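Local coordinates for protein hydrogenase maturation factor (Thermoanaerobacter tengcongensis, PDB 3VTH) that probably transfers the carbamoyl group of carbamoyl phosphate to HypE at the expense of ATP, a step in the maturation of [NiFe]-hydrogenases, at residues A229-D234 and I321-V326; M255-E260 and L316-I321; K263-V268 and K289-A294; R281-L286 and G305-Y310. One frame throughout, in Å; residues are numbered along the deposited sequence.

Contact 1 of 4, residues A229-D234 and I321-V326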
# COMPACT_ATOMS: atom_id res chain seq x y z
N ALA A 229 15.58 13.29 -5.29
CA ALA A 229 16.59 12.31 -5.63
C ALA A 229 18.00 12.82 -5.39
O ALA A 229 18.28 14.02 -5.58
CB ALA A 229 16.42 11.87 -7.09
N VAL A 230 18.86 11.91 -4.95
CA VAL A 230 20.30 12.12 -4.90
C VAL A 230 20.99 10.83 -5.29
O VAL A 230 20.38 9.76 -5.23
CB VAL A 230 20.82 12.57 -3.48
CG1 VAL A 230 20.27 13.93 -3.09
CG2 VAL A 230 20.54 11.52 -2.37
N ASN A 231 22.26 10.92 -5.66
CA ASN A 231 23.12 9.75 -5.81
C ASN A 231 23.12 8.90 -4.54
O ASN A 231 23.63 9.33 -3.50
CB ASN A 231 24.55 10.22 -6.15
CG ASN A 231 25.51 9.08 -6.42
OD1 ASN A 231 25.20 7.91 -6.22
ND2 ASN A 231 26.69 9.43 -6.91
N ALA A 232 22.60 7.68 -4.63
CA ALA A 232 22.55 6.77 -3.47
C ALA A 232 23.91 6.19 -3.07
O ALA A 232 24.02 5.47 -2.07
CB ALA A 232 21.53 5.64 -3.70
N LEU A 233 24.95 6.48 -3.86
CA LEU A 233 26.32 6.10 -3.49
C LEU A 233 27.07 7.27 -2.85
O LEU A 233 28.22 7.11 -2.38
CB LEU A 233 27.11 5.58 -4.71
CG LEU A 233 26.63 4.34 -5.50
CD1 LEU A 233 27.67 3.94 -6.55
CD2 LEU A 233 26.35 3.18 -4.58
N ASP A 234 26.43 8.45 -2.82
CA ASP A 234 27.08 9.67 -2.34
C ASP A 234 26.71 9.99 -0.87
O ASP A 234 25.63 10.52 -0.60
CB ASP A 234 26.76 10.85 -3.28
CG ASP A 234 27.57 12.11 -2.99
OD1 ASP A 234 27.94 12.34 -1.83
OD2 ASP A 234 27.82 12.89 -3.94
N ILE A 321 23.33 8.47 -16.04
CA ILE A 321 24.03 8.26 -14.77
C ILE A 321 24.53 6.80 -14.62
O ILE A 321 23.99 5.90 -15.25
CB ILE A 321 23.14 8.66 -13.56
CG1 ILE A 321 21.86 7.81 -13.52
CG2 ILE A 321 22.78 10.15 -13.62
CD1 ILE A 321 20.98 8.04 -12.29
N ASP A 322 25.56 6.58 -13.80
CA ASP A 322 26.01 5.21 -13.48
C ASP A 322 25.93 4.88 -11.98
O ASP A 322 26.86 4.29 -11.41
CB ASP A 322 27.42 4.94 -14.02
CG ASP A 322 28.47 5.89 -13.43
OD1 ASP A 322 28.15 6.63 -12.47
OD2 ASP A 322 29.62 5.89 -13.93
N PHE A 323 24.83 5.27 -11.35
CA PHE A 323 24.64 5.05 -9.92
C PHE A 323 23.16 4.98 -9.62
O PHE A 323 22.37 5.64 -10.31
CB PHE A 323 25.34 6.14 -9.05
CG PHE A 323 25.09 7.56 -9.51
CD1 PHE A 323 23.86 8.20 -9.26
CD2 PHE A 323 26.08 8.27 -10.19
CE1 PHE A 323 23.63 9.52 -9.69
CE2 PHE A 323 25.87 9.58 -10.62
CZ PHE A 323 24.64 10.21 -10.37
N PRO A 324 22.77 4.17 -8.62
CA PRO A 324 21.37 4.17 -8.21
C PRO A 324 21.04 5.47 -7.48
O PRO A 324 21.94 6.17 -7.01
CB PRO A 324 21.27 2.98 -7.24
CG PRO A 324 22.65 2.38 -7.14
CD PRO A 324 23.62 3.31 -7.76
N ILE A 325 19.75 5.79 -7.38
CA ILE A 325 19.36 7.04 -6.75
C ILE A 325 18.28 6.86 -5.69
O ILE A 325 17.35 6.09 -5.87
CB ILE A 325 18.87 8.08 -7.79
CG1 ILE A 325 17.72 7.48 -8.62
CG2 ILE A 325 20.05 8.56 -8.67
CD1 ILE A 325 17.06 8.44 -9.62
N VAL A 326 18.39 7.63 -4.60
CA VAL A 326 17.32 7.79 -3.63
C VAL A 326 16.11 8.38 -4.35
O VAL A 326 16.26 9.21 -5.24
CB VAL A 326 17.74 8.75 -2.50
CG1 VAL A 326 16.55 9.15 -1.61
CG2 VAL A 326 18.84 8.10 -1.66
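An Asx turn just after strand 226-229 lays the amide of Asn231 flat on the ring of Phe323, in the loop that leads into strand 325-329 of the YrdC-like domain. The two planes are only 16° apart. CG of Asn231 is anti to its backbone N (chi1 -176°), which puts the amide carbon over the Phe323 ring. ND2 of Asn231 sits 3.5 Å above the middle of the Phe323 ring, while OD1 comes down near the ring's root, 3.3 Å from Phe323 CG. On the opposite face lies Ile321 CB, toward the rim. What fixes the rotation of the amide is its own chain: OD1 accepts a hydrogen bond from Leu233 N at 2.8 Å, and a type I turn runs from Asn231 to Asp234. An alanine in place of Phe323 would probably leave the Asn231 amide without the ring it rests on and open a gap between it and Ile321. Beside this stack the backbones form a single bridge. Val326 N donates to Val230 O at 3.0 Å, and Ala232 N to Pro324 O at 2.9 Å. Farther along the turn, Leu233 crosses the proline ring at about a right angle, its CG 3.9 Å from Pro324 CD. Val230 and Val326 run alongside each other, their CG2 atoms 3.9 Å apart. Helix 235-245 covers Val230 through Ala237, Val238 and Leu241, and helix 204-213 packs on Phe323 through Leu212 and Lys213. Strand 254-255 flanks Ile325 on the sheet, where Met255 shares a backbone hydrogen bond with it.

Contact 2 of 4, residues M255-E260 and L316-I321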
# COMPACT_ATOMS: atom_id res chain seq x y z
N MET A 255 16.02 3.82 -6.41
CA MET A 255 15.74 3.33 -7.74
C MET A 255 17.01 2.81 -8.39
O MET A 255 18.03 3.49 -8.40
CB MET A 255 15.14 4.43 -8.62
CG MET A 255 14.77 3.94 -10.01
SD MET A 255 13.98 5.20 -11.04
CE MET A 255 12.35 5.25 -10.32
N MET A 256 16.95 1.60 -8.93
CA MET A 256 18.07 1.03 -9.68
C MET A 256 17.64 0.75 -11.11
O MET A 256 16.44 0.69 -11.39
CB MET A 256 18.55 -0.25 -9.00
CG MET A 256 18.96 0.01 -7.56
SD MET A 256 19.96 -1.32 -6.89
CE MET A 256 20.06 -0.79 -5.19
N ARG A 257 18.60 0.58 -12.01
CA ARG A 257 18.30 0.55 -13.44
C ARG A 257 17.61 -0.74 -13.89
O ARG A 257 16.74 -0.69 -14.76
CB ARG A 257 19.56 0.84 -14.27
CG ARG A 257 20.63 -0.23 -14.21
CD ARG A 257 22.03 0.33 -14.46
NE ARG A 257 22.18 0.92 -15.79
CZ ARG A 257 22.30 2.23 -16.02
NH1 ARG A 257 22.31 3.11 -15.01
NH2 ARG A 257 22.43 2.67 -17.27
N ASP A 258 17.99 -1.88 -13.31
CA ASP A 258 17.44 -3.18 -13.71
C ASP A 258 17.71 -4.24 -12.64
O ASP A 258 18.41 -3.97 -11.65
CB ASP A 258 18.00 -3.64 -15.07
CG ASP A 258 19.52 -3.69 -15.11
OD1 ASP A 258 20.17 -3.91 -14.06
OD2 ASP A 258 20.08 -3.51 -16.21
N VAL A 259 17.18 -5.45 -12.86
CA VAL A 259 17.30 -6.53 -11.88
C VAL A 259 18.77 -6.91 -11.65
O VAL A 259 19.16 -7.21 -10.52
CB VAL A 259 16.44 -7.78 -12.24
CG1 VAL A 259 16.65 -8.90 -11.22
CG2 VAL A 259 14.95 -7.40 -12.28
N GLU A 260 19.57 -6.88 -12.71
CA GLU A 260 21.00 -7.14 -12.60
C GLU A 260 21.67 -6.21 -11.57
O GLU A 260 22.45 -6.67 -10.73
CB GLU A 260 21.72 -7.06 -13.95
CG GLU A 260 23.13 -7.67 -13.90
CD GLU A 260 23.97 -7.45 -15.17
OE1 GLU A 260 23.69 -6.53 -15.96
OE2 GLU A 260 24.94 -8.21 -15.35
N LEU A 316 15.40 7.33 -19.41
CA LEU A 316 16.26 8.35 -20.01
C LEU A 316 17.38 8.78 -19.04
O LEU A 316 18.55 8.86 -19.42
CB LEU A 316 15.43 9.56 -20.44
CG LEU A 316 14.46 9.34 -21.62
CD1 LEU A 316 13.57 10.56 -21.83
CD2 LEU A 316 15.18 8.96 -22.89
N LEU A 317 17.01 9.03 -17.79
CA LEU A 317 17.99 9.43 -16.78
C LEU A 317 19.05 8.34 -16.57
O LEU A 317 20.24 8.64 -16.46
CB LEU A 317 17.29 9.77 -15.45
CG LEU A 317 18.17 10.29 -14.29
CD1 LEU A 317 19.03 11.53 -14.74
CD2 LEU A 317 17.33 10.61 -13.06
N MET A 318 18.60 7.08 -16.54
CA MET A 318 19.47 5.92 -16.34
C MET A 318 20.56 5.75 -17.40
O MET A 318 21.65 5.26 -17.09
CB MET A 318 18.65 4.62 -16.19
CG MET A 318 17.89 4.49 -14.86
SD MET A 318 19.06 4.53 -13.47
CE MET A 318 17.96 4.33 -12.07
N GLU A 319 20.30 6.15 -18.64
CA GLU A 319 21.37 6.16 -19.64
C GLU A 319 22.41 7.28 -19.39
O GLU A 319 23.52 7.23 -19.94
CB GLU A 319 20.85 6.16 -21.10
CG GLU A 319 19.39 6.58 -21.27
CD GLU A 319 18.80 6.25 -22.65
OE1 GLU A 319 17.67 5.68 -22.69
OE2 GLU A 319 19.42 6.57 -23.67
N GLU A 320 22.08 8.26 -18.55
CA GLU A 320 22.99 9.39 -18.28
C GLU A 320 23.83 9.24 -17.01
O GLU A 320 24.91 9.81 -16.92
CB GLU A 320 22.26 10.74 -18.27
CG GLU A 320 21.52 11.11 -19.56
CD GLU A 320 22.41 11.10 -20.80
OE1 GLU A 320 23.57 11.57 -20.74
OE2 GLU A 320 21.94 10.63 -21.86
N ILE A 321 23.33 8.47 -16.04
CA ILE A 321 24.03 8.26 -14.77
C ILE A 321 24.53 6.80 -14.62
O ILE A 321 23.99 5.90 -15.25
CB ILE A 321 23.14 8.66 -13.56
CG1 ILE A 321 21.86 7.81 -13.52
CG2 ILE A 321 22.78 10.15 -13.62
CD1 ILE A 321 20.98 8.04 -12.29
O HOH W 1 24.34 4.90 -17.67
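Arg257 reaches across to the last turn of helix 312-320, where Met318 SD packs on Arg257 CB and Met318 CE ends at the backbone of Met255 and Met256. The Arg257 chain bends at chi3 (-62°), and Met318 CB lies over one face of its guanidinium. NH2 of Arg257 donates to Met318 O at 2.7 Å, approaching from well above the carbonyl plane, 52° out of it. NH1 is shared: it makes a weak bond to the same Met318 O and a longer one, 3.3 Å, to Ile321 O, with Ile321 O tilted from the guanidinium plane. A water completes the arrangement, accepting from Arg257 NH2 at 3.0 Å and donating to Ile321 O at 2.6 Å. Ile321 O is therefore gripped both directly and through the water.

Met318 is folded at chi2 (-59°), a bend that sets SD 3.8 Å from Arg257 CB. Its methyl CE goes on to lie 3.7 Å from Met256 C, the carbonyl carbon. The Met255 side chain slants past it, with CG 3.8 Å from Met318 CE. Met318 thus meets Arg257 twice, its thioether on CB of the arginine and its carbonyl O on the guanidinium.

The contact ties the exit of strand 254-255 to the end of helix 312-320 in the YrdC-like domain. An arginine gathering carbonyls at the C-terminal end of a helix is a familiar arrangement, and its charge is likely to suit the partly negative end of the helix dipole.

Contact 3 of 4, residues K263-V268 and K289-A294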
# COMPACT_ATOMS: atom_id res chain seq x y z
N LYS A 263 20.60 -7.10 -7.93
CA LYS A 263 21.25 -8.33 -7.44
C LYS A 263 22.66 -8.10 -6.91
O LYS A 263 23.21 -8.97 -6.22
CB LYS A 263 21.31 -9.39 -8.55
CG LYS A 263 19.96 -9.89 -9.05
CD LYS A 263 19.65 -11.25 -8.50
CE LYS A 263 19.33 -12.24 -9.62
NZ LYS A 263 18.10 -11.88 -10.38
N LYS A 264 23.25 -6.94 -7.23
CA LYS A 264 24.57 -6.58 -6.69
C LYS A 264 24.47 -6.21 -5.22
O LYS A 264 25.45 -6.33 -4.47
CB LYS A 264 25.19 -5.40 -7.45
CG LYS A 264 25.89 -5.78 -8.74
CD LYS A 264 26.20 -4.55 -9.59
CE LYS A 264 26.82 -4.96 -10.92
NZ LYS A 264 27.12 -3.79 -11.81
N TYR A 265 23.29 -5.74 -4.82
CA TYR A 265 23.08 -5.21 -3.48
C TYR A 265 22.13 -6.04 -2.63
O TYR A 265 22.08 -5.87 -1.41
CB TYR A 265 22.51 -3.79 -3.57
CG TYR A 265 23.38 -2.82 -4.31
CD1 TYR A 265 24.41 -2.14 -3.66
CD2 TYR A 265 23.16 -2.55 -5.66
CE1 TYR A 265 25.23 -1.24 -4.35
CE2 TYR A 265 23.97 -1.64 -6.36
CZ TYR A 265 24.99 -1.00 -5.69
OH TYR A 265 25.77 -0.09 -6.37
N CYS A 266 21.38 -6.93 -3.28
CA CYS A 266 20.26 -7.60 -2.61
C CYS A 266 20.11 -9.03 -3.05
O CYS A 266 20.51 -9.41 -4.14
CB CYS A 266 18.95 -6.88 -2.93
SG CYS A 266 18.90 -5.16 -2.40
N ILE A 267 19.51 -9.82 -2.16
CA ILE A 267 18.99 -11.14 -2.49
C ILE A 267 17.65 -10.90 -3.19
O ILE A 267 16.82 -10.14 -2.70
CB ILE A 267 18.79 -11.99 -1.20
CG1 ILE A 267 20.16 -12.30 -0.56
CG2 ILE A 267 17.97 -13.26 -1.49
CD1 ILE A 267 20.11 -12.94 0.84
N VAL A 268 17.46 -11.53 -4.35
CA VAL A 268 16.23 -11.37 -5.12
C VAL A 268 15.73 -12.75 -5.55
O VAL A 268 16.30 -13.36 -6.45
CB VAL A 268 16.44 -10.48 -6.38
CG1 VAL A 268 15.10 -10.20 -7.10
CG2 VAL A 268 17.12 -9.16 -6.01
N LYS A 289 22.62 -7.96 0.41
CA LYS A 289 23.75 -8.88 0.24
C LYS A 289 24.73 -8.33 -0.78
O LYS A 289 24.32 -7.87 -1.84
CB LYS A 289 23.28 -10.28 -0.20
CG LYS A 289 24.43 -11.29 -0.44
CD LYS A 289 23.93 -12.69 -0.86
CE LYS A 289 23.34 -12.70 -2.29
NZ LYS A 289 24.35 -12.37 -3.33
N GLY A 290 26.02 -8.41 -0.46
CA GLY A 290 27.08 -8.06 -1.41
C GLY A 290 27.55 -6.63 -1.27
O GLY A 290 28.08 -6.24 -0.23
N GLU A 291 27.39 -5.85 -2.34
CA GLU A 291 27.80 -4.45 -2.37
C GLU A 291 26.92 -3.56 -1.49
O GLU A 291 25.75 -3.88 -1.22
CB GLU A 291 27.77 -3.91 -3.81
CG GLU A 291 28.95 -4.35 -4.68
CD GLU A 291 29.03 -3.51 -5.94
OE1 GLU A 291 29.86 -2.57 -5.96
OE2 GLU A 291 28.25 -3.75 -6.89
N LYS A 292 27.49 -2.44 -1.07
CA LYS A 292 26.83 -1.52 -0.14
C LYS A 292 26.54 -0.17 -0.78
O LYS A 292 27.36 0.35 -1.51
CB LYS A 292 27.70 -1.32 1.10
CG LYS A 292 27.66 -2.47 2.09
CD LYS A 292 28.39 -2.09 3.38
CE LYS A 292 28.52 -3.27 4.30
NZ LYS A 292 29.67 -4.13 3.91
N LEU A 293 25.36 0.38 -0.50
CA LEU A 293 25.06 1.77 -0.85
C LEU A 293 25.70 2.70 0.20
O LEU A 293 26.36 2.23 1.13
CB LEU A 293 23.55 1.99 -0.99
CG LEU A 293 22.81 1.16 -2.05
CD1 LEU A 293 21.28 1.34 -1.99
CD2 LEU A 293 23.32 1.45 -3.47
N ALA A 294 25.51 4.01 0.05
CA ALA A 294 26.10 5.00 0.96
C ALA A 294 25.54 4.88 2.37
O ALA A 294 24.43 4.37 2.55
CB ALA A 294 25.86 6.40 0.43
O HOH W 2 24.30 -9.69 -3.88
O HOH W 3 23.52 -3.99 0.19
O HOH W 4 21.78 -11.45 -5.31
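Lys264 is the first residue at the end of helix 259-265 to touch the loop 289-294 directly; just before it, Lys263 O approaches the loop through a water, which also accepts from Lys289 NZ. Lys264 O accepts a hydrogen bond from Glu291 N at 2.9 Å. Gly290 passes close to this carbonyl, and a CB there would clash with Lys264 O. The Lys264 chain runs alongside that of Glu291. Its CD is 3.5 Å from Glu291 OE2, but Lys264 NZ stays 5.0 Å from that oxygen, so the charges would attract one another only loosely.

Tyr265 carries the largest share of the burial. Its carbonyl O accepts a hydrogen bond from Lys289 N at 2.8 Å, almost straight (170° at the hydrogen), and a water donates to both Tyr265 O and Glu291 O. The phenol ring reaches the loop with its CD1-CE1 side. Leu293 CD2 lies 3.4 Å above its plane, toward the rim, in a CH-pi contact, while Lys292 O comes in plane at the edge.

Cys266 has its CB directed away from the loop. Ile267 returns to it, crossing Lys289 at about a right angle with CG1 3.6 Å from Lys289 CE, a methylene carried there by the bend of the lysine chain at chi3 (70°).

The loop 289-294 is thus held against the end of helix 259-265 in the YrdC-like domain. Cys266 packs on Leu286 of strand 283-287 and on Leu304 and Val306 of strand 303-307. Tyr265 leans on Met256 and Leu233, and the backbone of Ile267 bonds to Lys287.

Contact 4 of 4, residues R281-L286 and G305-Y310. With APC (diphosphomethylphosphonic acid adenosyl ester), chain F.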
# COMPACT_ATOMS: atom_id res chain seq x y z
N ARG A 281 5.09 -1.61 -10.63
CA ARG A 281 6.36 -0.98 -10.21
C ARG A 281 6.34 -0.42 -8.79
O ARG A 281 6.39 0.81 -8.62
CB ARG A 281 6.76 0.12 -11.23
CG ARG A 281 7.12 -0.40 -12.63
CD ARG A 281 8.44 -1.14 -12.62
NE ARG A 281 8.54 -2.23 -13.61
CZ ARG A 281 9.52 -2.37 -14.50
NH1 ARG A 281 10.51 -1.48 -14.57
NH2 ARG A 281 9.53 -3.42 -15.32
N PRO A 282 6.27 -1.30 -7.77
CA PRO A 282 6.43 -0.81 -6.41
C PRO A 282 7.90 -0.78 -5.98
O PRO A 282 8.77 -1.37 -6.65
CB PRO A 282 5.73 -1.89 -5.59
CG PRO A 282 6.07 -3.14 -6.31
CD PRO A 282 5.96 -2.74 -7.78
N ILE A 283 8.14 -0.12 -4.85
CA ILE A 283 9.34 -0.35 -4.03
C ILE A 283 9.19 -1.76 -3.43
O ILE A 283 8.13 -2.09 -2.92
CB ILE A 283 9.39 0.68 -2.88
CG1 ILE A 283 9.59 2.11 -3.44
CG2 ILE A 283 10.48 0.31 -1.84
CD1 ILE A 283 9.11 3.21 -2.50
N VAL A 284 10.22 -2.61 -3.53
CA VAL A 284 10.15 -3.94 -2.95
C VAL A 284 11.23 -4.02 -1.87
O VAL A 284 12.38 -3.66 -2.12
CB VAL A 284 10.39 -5.05 -4.01
CG1 VAL A 284 10.32 -6.46 -3.38
CG2 VAL A 284 9.41 -4.93 -5.19
N LEU A 285 10.86 -4.51 -0.69
CA LEU A 285 11.82 -4.68 0.40
C LEU A 285 12.59 -5.97 0.21
O LEU A 285 12.00 -7.06 0.15
CB LEU A 285 11.13 -4.65 1.77
CG LEU A 285 10.27 -3.41 2.04
CD1 LEU A 285 9.70 -3.48 3.43
CD2 LEU A 285 11.05 -2.09 1.83
N LEU A 286 13.91 -5.84 0.15
CA LEU A 286 14.80 -6.94 -0.20
C LEU A 286 15.92 -7.05 0.82
O LEU A 286 16.41 -6.03 1.29
CB LEU A 286 15.42 -6.68 -1.59
CG LEU A 286 14.47 -6.58 -2.78
CD1 LEU A 286 15.24 -6.10 -4.00
CD2 LEU A 286 13.76 -7.91 -3.08
N GLY A 305 14.86 -0.96 0.39
CA GLY A 305 13.66 -0.77 -0.41
C GLY A 305 14.10 -0.37 -1.80
O GLY A 305 14.75 0.67 -1.97
N VAL A 306 13.79 -1.20 -2.80
CA VAL A 306 14.28 -0.97 -4.16
C VAL A 306 13.14 -0.95 -5.17
O VAL A 306 12.24 -1.77 -5.10
CB VAL A 306 15.33 -2.03 -4.58
CG1 VAL A 306 15.93 -1.70 -5.95
CG2 VAL A 306 16.46 -2.08 -3.56
N MET A 307 13.20 -0.01 -6.11
CA MET A 307 12.28 0.03 -7.23
C MET A 307 13.05 0.12 -8.54
O MET A 307 14.23 0.54 -8.59
CB MET A 307 11.34 1.23 -7.09
CG MET A 307 12.04 2.59 -7.31
SD MET A 307 11.08 4.02 -6.79
CE MET A 307 9.43 3.45 -7.18
N LEU A 308 12.37 -0.25 -9.61
CA LEU A 308 12.92 -0.13 -10.96
C LEU A 308 12.29 1.11 -11.60
O LEU A 308 11.35 1.66 -11.06
CB LEU A 308 12.60 -1.40 -11.76
CG LEU A 308 13.24 -2.69 -11.23
CD1 LEU A 308 12.87 -3.90 -12.11
CD2 LEU A 308 14.76 -2.56 -11.13
N PRO A 309 12.81 1.55 -12.76
CA PRO A 309 12.21 2.68 -13.48
C PRO A 309 10.73 2.43 -13.78
O PRO A 309 10.36 1.27 -14.08
CB PRO A 309 13.00 2.71 -14.79
CG PRO A 309 14.33 2.16 -14.45
CD PRO A 309 14.03 1.05 -13.45
N TYR A 310 9.90 3.46 -13.68
CA TYR A 310 8.47 3.30 -13.96
C TYR A 310 7.88 4.30 -14.95
O TYR A 310 6.75 4.11 -15.44
CB TYR A 310 7.62 3.24 -12.66
CG TYR A 310 7.66 4.47 -11.78
CD1 TYR A 310 8.58 4.57 -10.73
CD2 TYR A 310 6.76 5.54 -11.98
CE1 TYR A 310 8.62 5.69 -9.90
CE2 TYR A 310 6.79 6.68 -11.16
CZ TYR A 310 7.71 6.74 -10.11
OH TYR A 310 7.77 7.84 -9.29
PG APC F . 7.82 11.65 4.93
O1G APC F . 7.77 11.82 3.43
O2G APC F . 9.22 11.77 5.48
O3G APC F . 6.82 12.49 5.68
PB APC F . 7.48 8.84 4.41
O1B APC F . 6.45 8.98 3.33
O2B APC F . 7.26 7.67 5.35
O3B APC F . 7.37 10.15 5.33
PA APC F . 9.39 8.32 1.97
O1A APC F . 10.88 8.23 1.73
O2A APC F . 8.64 9.20 1.03
C3A APC F . 9.16 8.81 3.73
O5' APC F . 8.69 6.88 1.83
C5' APC F . 9.42 5.66 1.67
C4' APC F . 8.78 4.60 2.56
O4' APC F . 9.44 3.36 2.28
C3' APC F . 9.01 4.92 4.04
O3' APC F . 7.84 4.65 4.84
C2' APC F . 10.10 3.96 4.45
O2' APC F . 10.11 3.69 5.86
C1' APC F . 9.85 2.77 3.52
N9 APC F . 11.13 2.07 3.38
C8 APC F . 12.21 2.45 2.65
N7 APC F . 13.22 1.56 2.83
C5 APC F . 12.77 0.62 3.69
C6 APC F . 13.32 -0.61 4.32
N6 APC F . 14.57 -1.02 4.06
N1 APC F . 12.52 -1.30 5.17
C2 APC F . 11.25 -0.91 5.44
N3 APC F . 10.68 0.18 4.92
C4 APC F . 11.39 0.96 4.05
O HOH W 5 9.77 -1.65 -9.24
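The guanidinium of Arg281 has Leu308 CD1 over one face, 4.2 Å above the plane and toward the rim, and Pro309 O at its edge. It flanks an antiparallel strand pair, 283-286 with 305-307, in the mixed sheet of the YrdC-like domain. NH1 of Arg281 donates to Pro309 O at 2.8 Å, in the carbonyl plane though 25° out of the guanidinium's own. The ring of Tyr310 stands steeply to the guanidinium, the planes 73° apart, and the two side chains run antiparallel past one another, Arg281 CB 3.5 Å from Tyr310 CB. The adenine, the third flat group, meets Leu285, whose CD1 comes 3.6 Å from C2 of the nucleotide analogue.

Val284 and Val306 are a hydrogen-bonded pair: Val284 N donates to Val306 O at 2.7 Å, and Val306 N returns the bond to Val284 O. Leu285 and Gly305 form the non-hydrogen-bonded pair beside the nucleotide. A side chain at Gly305 would be squeezed between Ile283 CG2 and Leu285 CD2, both 3.7 Å from Gly305 CA.

Arg281 bends at chi2 (-71°), bringing CD in beside Pro309 O, while NE and NH2 are taken by the carbonyls of Ser278 and Leu277. A methionine in place of Arg281 would probably leave those two carbonyls and Pro309 O without the arginine's N-H groups. Where the strands part, a water bridges them, donating to Pro282 O at 2.8 Å and accepting from Leu308 N at 3.0 Å.

Overall arrangement
Following the chain, the turn after strand 226-229 opens the longest loop, which contact 1 closes at strand 325-329. Within it, contact 2 joins the exit of strand 254-255 to the end of helix 312-320; the two contacts share Ile321. Contacts 3 and 4 both fall inside the span of contact 2 and cross one another: 281-286 lies between the segments of contact 3, and 289-294 between those of contact 4. Ala232 O probably bonds to Ala294 N, joining contacts 1 and 3, and Met256 N probably bonds to Met307 O, joining contacts 2 and 4. Together they bind helix 259-265, its facing loop and the nucleotide-bearing strands into one sheet-based domain.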